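Local atomic coordinates of HTH-type transcriptional activator ampR (Citrobacter freundii, PDB entry 3KOS), a protein that regulates expression of the AmpC beta-lactamase gene as a LysR-type transcription factor, represented here by its effector-binding domain. Residues N50-P54 with A55-L59. Sequence-based numbering, arbitrary orientation.
Sequences NRVDP and AAEGL. With GOL (glycerol), chain G.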
loop_
_atom_site.group_PDB
_atom_site.type_symbol
_atom_site.label_atom_id
_atom_site.label_comp_id
_atom_site.label_asym_id
_atom_site.label_seq_id
_atom_site.Cartn_x
_atom_site.Cartn_y
_atom_site.Cartn_z
ATOM N N ASN A 50 0.620 -7.426 -5.272
ATOM C CA ASN A 50 0.888 -8.053 -6.562
ATOM C C ASN A 50 1.867 -9.218 -6.516
ATOM O O ASN A 50 2.045 -9.908 -7.515
ATOM C CB ASN A 50 1.345 -7.047 -7.616
ATOM C CG ASN A 50 0.733 -7.330 -8.968
ATOM O OD1 ASN A 50 -0.489 -7.444 -9.078
ATOM N ND2 ASN A 50 1.561 -7.445 -9.996
ATOM N N ARG A 51 2.512 -9.410 -5.371
ATOM C CA ARG A 51 3.316 -10.610 -5.130
ATOM C C ARG A 51 2.535 -11.460 -4.174
ATOM O O ARG A 51 2.425 -11.145 -2.979
ATOM C CB ARG A 51 4.675 -10.280 -4.509
ATOM C CG ARG A 51 5.604 -9.561 -5.436
ATOM C CD ARG A 51 5.229 -8.101 -5.495
ATOM N NE ARG A 51 6.244 -7.314 -6.179
ATOM C CZ ARG A 51 6.150 -6.004 -6.380
ATOM N NH1 ARG A 51 5.093 -5.337 -5.931
ATOM N NH2 ARG A 51 7.111 -5.363 -7.033
ATOM N N VAL A 52 1.976 -12.537 -4.701
ATOM C CA VAL A 52 1.033 -13.324 -3.947
ATOM C C VAL A 52 1.052 -14.760 -4.446
ATOM O O VAL A 52 1.344 -15.025 -5.611
ATOM C CB VAL A 52 -0.386 -12.734 -4.076
ATOM C CG1 VAL A 52 -0.848 -12.766 -5.521
ATOM C CG2 VAL A 52 -1.358 -13.456 -3.159
ATOM N N ASP A 53 0.769 -15.676 -3.537
ATOM C CA ASP A 53 0.724 -17.094 -3.838
ATOM C C ASP A 53 -0.683 -17.565 -3.518
ATOM O O ASP A 53 -1.007 -17.822 -2.354
ATOM C CB ASP A 53 1.732 -17.837 -2.966
ATOM C CG ASP A 53 1.841 -19.307 -3.318
ATOM O OD1 ASP A 53 0.831 -19.902 -3.755
ATOM O OD2 ASP A 53 2.943 -19.871 -3.141
ATOM N N PRO A 54 -1.534 -17.662 -4.549
ATOM C CA PRO A 54 -2.945 -18.009 -4.338
ATOM C C PRO A 54 -3.120 -19.321 -3.586
ATOM O O PRO A 54 -3.964 -19.416 -2.691
ATOM C CB PRO A 54 -3.498 -18.154 -5.761
ATOM C CG PRO A 54 -2.542 -17.485 -6.642
ATOM C CD PRO A 54 -1.203 -17.464 -5.970
ATOM N N ALA A 55 -2.333 -20.332 -3.945
ATOM C CA ALA A 55 -2.473 -21.632 -3.297
ATOM C C ALA A 55 -2.200 -21.498 -1.804
ATOM O O ALA A 55 -2.963 -21.988 -0.980
ATOM C CB ALA A 55 -1.535 -22.657 -3.929
ATOM N N ALA A 56 -1.103 -20.819 -1.471
ATOM C CA ALA A 56 -0.712 -20.609 -0.085
ATOM C C ALA A 56 -1.786 -19.866 0.703
ATOM O O ALA A 56 -2.023 -20.164 1.869
ATOM C CB ALA A 56 0.619 -19.859 -0.014
ATOM N N GLU A 57 -2.440 -18.901 0.063
ATOM C CA GLU A 57 -3.459 -18.113 0.750
ATOM C C GLU A 57 -4.854 -18.708 0.624
ATOM O O GLU A 57 -5.806 -18.175 1.182
ATOM C CB GLU A 57 -3.455 -16.663 0.258
ATOM C CG GLU A 57 -2.198 -15.907 0.636
ATOM C CD GLU A 57 -2.326 -14.399 0.434
ATOM O OE1 GLU A 57 -3.460 -13.902 0.227
ATOM O OE2 GLU A 57 -1.284 -13.712 0.487
ATOM N N GLY A 58 -4.967 -19.823 -0.093
ATOM C CA GLY A 58 -6.257 -20.460 -0.287
ATOM C C GLY A 58 -7.258 -19.561 -0.992
ATOM O O GLY A 58 -8.451 -19.567 -0.675
ATOM N N LEU A 59 -6.782 -18.804 -1.970
ATOM C CA LEU A 59 -7.655 -17.921 -2.736
ATOM C C LEU A 59 -8.444 -18.662 -3.810
ATOM O O LEU A 59 -7.961 -19.641 -4.380
ATOM C CB LEU A 59 -6.833 -16.825 -3.409
ATOM C CG LEU A 59 -5.987 -15.941 -2.491
ATOM C CD1 LEU A 59 -5.196 -14.949 -3.334
ATOM C CD2 LEU A 59 -6.859 -15.221 -1.465
HETATM C C1 GOL G . 0.695 -9.616 -0.242
HETATM O O1 GOL G . 1.548 -9.628 -1.190
HETATM C C2 GOL G . 0.686 -10.727 0.747
HETATM O O2 GOL G . -0.580 -11.162 0.508
HETATM C C3 GOL G . 1.664 -11.887 0.636
HETATM O O3 GOL G . 3.018 -11.599 0.440
HETATM O O HOH W 1 1.215 -15.036 -0.712
#
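Asp53 sits at the N-cap of the short helix 54-57, and its OD1 accepts a hydrogen bond from Ala56 N at 3.1 Å. The bond is nearly straight at the hydrogen (172°), yet the N-H comes from above the carboxylate plane, about 66° out of it. With CG anti to the backbone N (chi1 -174°), the carboxylate folds back over the first turn, and Asp53 CG rests on Ala56 CB at 3.6 Å. A negative group here would be expected to interact well with the helix dipole. Glu57 N donates to Asp53 O at 3.0 Å across the turn. The chain then leaves the helix through Gly58, whose positive phi belongs to a Schellman motif, and Leu59 N reaches back to Pro54 O. This single-turn helix follows strand 41-48 and leads into strand 61-66 of the periplasmic-binding-protein-like fold of the LysR effector domain. The tight side faces strand 61-66: buried Leu59 lays CD1 alongside Pro54 CA at 3.9 Å and meets Val52 CG2 at 4.1 Å, while Val52 and Pro54 both touch Thr62. The other side is looser and wetter. The Glu57 side chain runs out extended beyond CG and crosses Val52 at about a right angle, setting OE2 3.7 Å from the CG2 methyl. Rather than bonding directly to the 50-54 segment, Glu57 OE2 accepts from a water that itself accepts from Asp53 N, and from O2 of a glycerol, probably a crystallisation additive, at 2.6 Å. The same glycerol lies against Arg51 O, while a second one is hydrogen-bonded to Asp53 OD2. Tyr110 of the second subunit packs on Glu57.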